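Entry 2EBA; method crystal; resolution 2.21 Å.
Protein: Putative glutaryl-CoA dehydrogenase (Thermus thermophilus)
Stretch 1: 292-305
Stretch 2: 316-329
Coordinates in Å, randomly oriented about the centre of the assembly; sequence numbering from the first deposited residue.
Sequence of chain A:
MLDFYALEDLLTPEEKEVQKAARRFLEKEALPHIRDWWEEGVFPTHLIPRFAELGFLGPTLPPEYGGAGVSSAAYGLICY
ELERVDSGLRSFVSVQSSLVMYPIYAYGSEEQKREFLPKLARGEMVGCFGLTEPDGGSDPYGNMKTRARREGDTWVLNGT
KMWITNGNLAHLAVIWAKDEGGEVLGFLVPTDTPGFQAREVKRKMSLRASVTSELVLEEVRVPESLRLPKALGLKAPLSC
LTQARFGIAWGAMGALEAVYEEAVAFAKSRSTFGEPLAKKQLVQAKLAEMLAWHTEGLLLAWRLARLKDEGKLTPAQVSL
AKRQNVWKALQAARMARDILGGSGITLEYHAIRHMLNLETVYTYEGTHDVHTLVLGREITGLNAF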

# COMPACT_ATOMS: atom_id res chain seq x y z
N ALA A 292 -4.24 -13.26 8.27
CA ALA A 292 -4.19 -13.68 6.88
C ALA A 292 -2.76 -13.95 6.47
O ALA A 292 -2.44 -14.99 5.91
N TRP A 293 -1.88 -13.01 6.77
CA TRP A 293 -0.48 -13.17 6.41
C TRP A 293 0.15 -14.40 7.05
O TRP A 293 0.88 -15.14 6.40
N HIS A 294 -0.14 -14.62 8.32
CA HIS A 294 0.40 -15.76 9.02
C HIS A 294 -0.02 -17.07 8.39
O HIS A 294 0.79 -17.98 8.26
N THR A 295 -1.28 -17.17 7.99
CA THR A 295 -1.80 -18.38 7.36
C THR A 295 -1.11 -18.61 6.02
O THR A 295 -0.74 -19.73 5.69
N GLU A 296 -0.95 -17.54 5.25
CA GLU A 296 -0.30 -17.61 3.95
C GLU A 296 1.15 -18.03 4.14
O GLU A 296 1.67 -18.87 3.41
N GLY A 297 1.80 -17.46 5.15
CA GLY A 297 3.18 -17.79 5.41
C GLY A 297 3.44 -19.22 5.80
O GLY A 297 4.38 -19.82 5.31
N LEU A 298 2.63 -19.77 6.70
CA LEU A 298 2.81 -21.16 7.12
C LEU A 298 2.68 -22.12 5.95
O LEU A 298 3.44 -23.09 5.85
N LEU A 299 1.72 -21.86 5.08
CA LEU A 299 1.52 -22.71 3.92
C LEU A 299 2.74 -22.69 3.01
O LEU A 299 3.18 -23.74 2.54
N LEU A 300 3.30 -21.52 2.76
CA LEU A 300 4.49 -21.42 1.91
C LEU A 300 5.61 -22.24 2.54
O LEU A 300 6.26 -23.05 1.87
N ALA A 301 5.82 -22.01 3.83
CA ALA A 301 6.86 -22.66 4.62
C ALA A 301 6.70 -24.17 4.63
O ALA A 301 7.66 -24.91 4.46
N TRP A 302 5.47 -24.61 4.86
CA TRP A 302 5.16 -26.02 4.88
C TRP A 302 5.43 -26.64 3.51
O TRP A 302 6.09 -27.66 3.42
N ARG A 303 4.92 -26.02 2.45
CA ARG A 303 5.10 -26.53 1.09
C ARG A 303 6.56 -26.68 0.71
O ARG A 303 6.96 -27.65 0.08
N LEU A 304 7.35 -25.68 1.09
CA LEU A 304 8.76 -25.65 0.81
C LEU A 304 9.50 -26.72 1.59
O LEU A 304 10.49 -27.26 1.11
N ALA A 305 9.02 -27.02 2.79
CA ALA A 305 9.65 -28.04 3.63
C ALA A 305 9.52 -29.40 2.99
O ALA A 305 10.46 -30.18 2.99
N ALA A 316 14.79 -20.13 -6.24
CA ALA A 316 13.79 -19.12 -6.54
C ALA A 316 12.59 -19.31 -5.65
O ALA A 316 12.01 -18.35 -5.19
N GLN A 317 12.22 -20.57 -5.41
CA GLN A 317 11.08 -20.87 -4.56
C GLN A 317 11.36 -20.37 -3.14
O GLN A 317 10.50 -19.78 -2.50
N VAL A 318 12.57 -20.62 -2.67
CA VAL A 318 12.99 -20.19 -1.34
C VAL A 318 12.99 -18.67 -1.27
O VAL A 318 12.55 -18.09 -0.29
N SER A 319 13.48 -18.02 -2.32
CA SER A 319 13.49 -16.56 -2.34
C SER A 319 12.08 -16.00 -2.15
O SER A 319 11.88 -15.00 -1.44
N LEU A 320 11.09 -16.63 -2.79
CA LEU A 320 9.71 -16.19 -2.69
C LEU A 320 9.24 -16.22 -1.25
O LEU A 320 8.71 -15.22 -0.74
N ALA A 321 9.45 -17.35 -0.58
CA ALA A 321 9.04 -17.52 0.81
C ALA A 321 9.75 -16.59 1.80
O ALA A 321 9.12 -16.08 2.72
N LYS A 322 11.05 -16.38 1.63
CA LYS A 322 11.78 -15.49 2.53
C LYS A 322 11.27 -14.06 2.36
O LYS A 322 10.94 -13.38 3.33
N ARG A 323 11.20 -13.63 1.11
CA ARG A 323 10.74 -12.29 0.75
C ARG A 323 9.36 -12.00 1.30
O ARG A 323 9.17 -11.03 2.03
N GLN A 324 8.40 -12.87 0.97
CA GLN A 324 7.03 -12.68 1.43
C GLN A 324 6.85 -12.74 2.95
O GLN A 324 6.27 -11.84 3.55
N ASN A 325 7.34 -13.80 3.57
CA ASN A 325 7.17 -13.96 5.01
C ASN A 325 7.83 -12.90 5.88
O ASN A 325 7.24 -12.42 6.84
N VAL A 326 9.06 -12.53 5.56
CA VAL A 326 9.74 -11.52 6.37
C VAL A 326 9.06 -10.16 6.22
O VAL A 326 8.85 -9.46 7.21
N TRP A 327 8.69 -9.82 4.99
CA TRP A 327 8.03 -8.55 4.71
C TRP A 327 6.77 -8.46 5.55
O TRP A 327 6.51 -7.44 6.20
N LYS A 328 5.98 -9.52 5.51
CA LYS A 328 4.73 -9.59 6.26
C LYS A 328 4.95 -9.47 7.75
O LYS A 328 4.23 -8.74 8.42
N ALA A 329 5.95 -10.17 8.27
CA ALA A 329 6.24 -10.11 9.68
C ALA A 329 6.73 -8.71 10.06
O ALA A 329 6.43 -8.21 11.14

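The strongest polar link between the two helices is a salt bridge near the start of stretch 1 and the end of stretch 2. Lys 328 NZ donates a hydrogen bond to Glu 296 OE2 at 2.8 Å. Glu 296 points toward the other helix, with chi1 m and chi2 t. Lys 328 leaves its own helix sideways, with chi1 m and chi2, chi3 and chi4 all t. This extended chain carries the ammonium group across to the carboxylate. Both residues are buried, so the opposite charges offset each other where water has little access. Glu 296 OE1 and Lys 328 NZ also have hydrogen-bond partners elsewhere in the structure.

The aliphatic part of Lys 328 has a second role. It lies against the indole of Trp 293, which points toward stretch 2 with chi1 m and chi2 -24°. Lys 328 CG sits over one face of the five-membered ring, 3.9 Å from its centroid and 15° off the ring normal. This is a CH-pi contact. Trp 293 CD1 is 3.7 Å from Lys 328 CD, and Trp 293 CE3 is 3.6 Å from the backbone Lys 328 O. Lys 328 thus packs with its methylenes and pairs with its amine. Of all the residues in the two stretches, it has the largest area covered by the other helix, 108 Å².

The helices come closest in backbone register at Gly 297 and Asn 325, whose CA atoms are 5.5 Å apart. Gly 297 has no side chain, and an ideal CB there would crowd the end of the Asn 325 side chain. Asn 325 has chi1 m. It starts out sideways, but its end comes nearer to stretch 1. Its amide is probably turned over in the model, so the identity of its terminal atoms carries no weight here.

Beyond this point the contact is mainly apolar. Leu 300 points toward stretch 2 with chi1 m and chi2 t. Leu 300 CD1 is 4.1 Å from Ala 321 CA and 4.1 Å from Gln 324 CB. Leu 300 CB is 4.4 Å from Ala 321 CB. Gln 324 is m at chi1 and chi2, and its OE1 accepts a hydrogen bond from Arg 323 NH1 at 2.8 Å within stretch 2.

Leu 304 also points toward stretch 2. Its chi1 of -126° lies between wells, and chi2 is p. Leu 304 CD2 is 3.5 Å from Ala 321 CB and 4.1 Å from Val 318 CG2. Leu 304 CD1 is 3.9 Å from Gln 317 CB. The small Ala 321 side chain therefore meets two leucines one helical turn apart. Val 318 is t and points sideways. Gln 317 points toward stretch 1, with chi1 m and chi2 t.

The helices run roughly antiparallel at 156°, with a closest axial approach of 9.7 Å. Together they bury 534 Å².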

# COMPACT_ATOMS: atom_id res chain seq x y z
CB ALA A 292 -4.80 -12.61 5.97
CB TRP A 293 0.30 -11.93 6.82
CG TRP A 293 0.01 -10.75 5.98
CD1 TRP A 293 -0.46 -10.75 4.70
CD2 TRP A 293 0.24 -9.38 6.32
NE1 TRP A 293 -0.53 -9.47 4.22
CE2 TRP A 293 -0.10 -8.60 5.20
CE3 TRP A 293 0.72 -8.73 7.47
CZ2 TRP A 293 0.00 -7.21 5.18
CZ3 TRP A 293 0.83 -7.35 7.46
CH2 TRP A 293 0.47 -6.60 6.33
CB HIS A 294 -0.03 -15.72 10.49
CG HIS A 294 0.57 -16.81 11.32
ND1 HIS A 294 0.00 -18.06 11.44
CD2 HIS A 294 1.71 -16.84 12.06
CE1 HIS A 294 0.76 -18.80 12.22
NE2 HIS A 294 1.80 -18.09 12.61
CB THR A 295 -3.33 -18.25 7.15
OG1 THR A 295 -3.95 -18.03 8.43
CG2 THR A 295 -3.89 -19.50 6.51
CB GLU A 296 -0.36 -16.24 3.27
CG GLU A 296 -1.74 -15.87 2.78
CD GLU A 296 -1.83 -14.45 2.28
OE1 GLU A 296 -2.84 -14.13 1.62
OE2 GLU A 296 -0.92 -13.65 2.56
CB LEU A 298 1.79 -21.55 8.18
CG LEU A 298 2.11 -21.24 9.63
CD1 LEU A 298 1.14 -22.01 10.50
CD2 LEU A 298 3.54 -21.67 9.97
CB LEU A 299 0.27 -22.28 3.15
CG LEU A 299 -1.06 -22.88 3.62
CD1 LEU A 299 -2.17 -22.20 2.89
CD2 LEU A 299 -1.12 -24.38 3.35
CB LEU A 300 4.97 -19.96 1.77
CG LEU A 300 4.15 -18.96 0.94
CD1 LEU A 300 4.90 -17.63 0.84
CD2 LEU A 300 3.91 -19.52 -0.46
CB ALA A 301 6.84 -22.13 6.04
CB TRP A 302 3.69 -26.24 5.24
CG TRP A 302 3.19 -27.62 4.89
CD1 TRP A 302 3.37 -28.77 5.60
CD2 TRP A 302 2.54 -27.99 3.67
NE1 TRP A 302 2.90 -29.84 4.89
CE2 TRP A 302 2.38 -29.40 3.70
CE3 TRP A 302 2.09 -27.28 2.55
CZ2 TRP A 302 1.79 -30.11 2.65
CZ3 TRP A 302 1.50 -27.99 1.50
CH2 TRP A 302 1.36 -29.39 1.56
CB ARG A 303 4.41 -25.59 0.09
CG ARG A 303 4.57 -25.99 -1.37
CD ARG A 303 4.21 -27.43 -1.51
NE ARG A 303 4.37 -27.96 -2.85
CZ ARG A 303 4.56 -29.25 -3.09
NH1 ARG A 303 4.62 -30.09 -2.07
NH2 ARG A 303 4.68 -29.69 -4.34
CB LEU A 304 9.30 -24.26 1.18
CG LEU A 304 10.06 -23.50 0.10
CD1 LEU A 304 9.21 -23.36 -1.15
CD2 LEU A 304 10.47 -22.15 0.63
CB ALA A 305 9.01 -28.06 5.03
CB ALA A 316 13.38 -19.20 -7.99
CB GLN A 317 10.80 -22.38 -4.53
CG GLN A 317 10.43 -22.98 -5.87
CD GLN A 317 10.11 -24.47 -5.80
OE1 GLN A 317 10.91 -25.26 -5.30
NE2 GLN A 317 8.95 -24.85 -6.33
CB VAL A 318 14.38 -20.73 -0.98
CG1 VAL A 318 14.88 -20.09 0.31
CG2 VAL A 318 14.32 -22.23 -0.82
CB SER A 319 14.07 -16.04 -3.66
OG SER A 319 15.47 -15.90 -3.60
CB LEU A 320 8.80 -17.06 -3.55
CG LEU A 320 7.30 -16.77 -3.40
CD1 LEU A 320 7.03 -15.35 -3.82
CD2 LEU A 320 6.49 -17.70 -4.26
CB ALA A 321 9.24 -18.97 1.23
CB LYS A 322 13.28 -15.58 2.23
CG LYS A 322 14.17 -14.99 3.30
CD LYS A 322 14.37 -13.50 3.13
CE LYS A 322 15.42 -13.00 4.10
NZ LYS A 322 15.75 -11.56 3.89
CB ARG A 323 10.72 -12.15 -0.77
CG ARG A 323 10.33 -10.78 -1.30
CD ARG A 323 9.30 -10.95 -2.39
NE ARG A 323 9.23 -9.82 -3.30
CZ ARG A 323 8.16 -9.52 -4.02
NH1 ARG A 323 7.06 -10.26 -3.93
NH2 ARG A 323 8.20 -8.48 -4.84
CB GLN A 324 6.10 -13.72 0.80
CG GLN A 324 5.93 -13.61 -0.70
CD GLN A 324 5.51 -12.23 -1.15
OE1 GLN A 324 6.34 -11.42 -1.53
NE2 GLN A 324 4.21 -11.96 -1.10
CB ASN A 325 7.64 -15.36 5.45
CG ASN A 325 6.76 -16.47 4.89
OD1 ASN A 325 6.94 -17.65 5.21
ND2 ASN A 325 5.81 -16.10 4.04
CB VAL A 326 11.26 -11.45 6.00
CG1 VAL A 326 11.97 -10.37 6.83
CG2 VAL A 326 11.91 -12.82 6.25
CB TRP A 327 7.63 -8.48 3.24
CG TRP A 327 7.01 -7.19 2.84
CD1 TRP A 327 6.02 -7.01 1.91
CD2 TRP A 327 7.38 -5.88 3.29
NE1 TRP A 327 5.76 -5.67 1.74
CE2 TRP A 327 6.58 -4.96 2.58
CE3 TRP A 327 8.31 -5.40 4.23
CZ2 TRP A 327 6.69 -3.57 2.77
CZ3 TRP A 327 8.42 -4.01 4.42
CH2 TRP A 327 7.61 -3.12 3.70
CB LYS A 328 3.98 -10.89 5.92
CG LYS A 328 3.45 -10.91 4.51
CD LYS A 328 2.86 -12.24 4.10
CE LYS A 328 2.41 -12.17 2.66
NZ LYS A 328 1.85 -13.47 2.23
CB ALA A 329 7.30 -11.16 10.05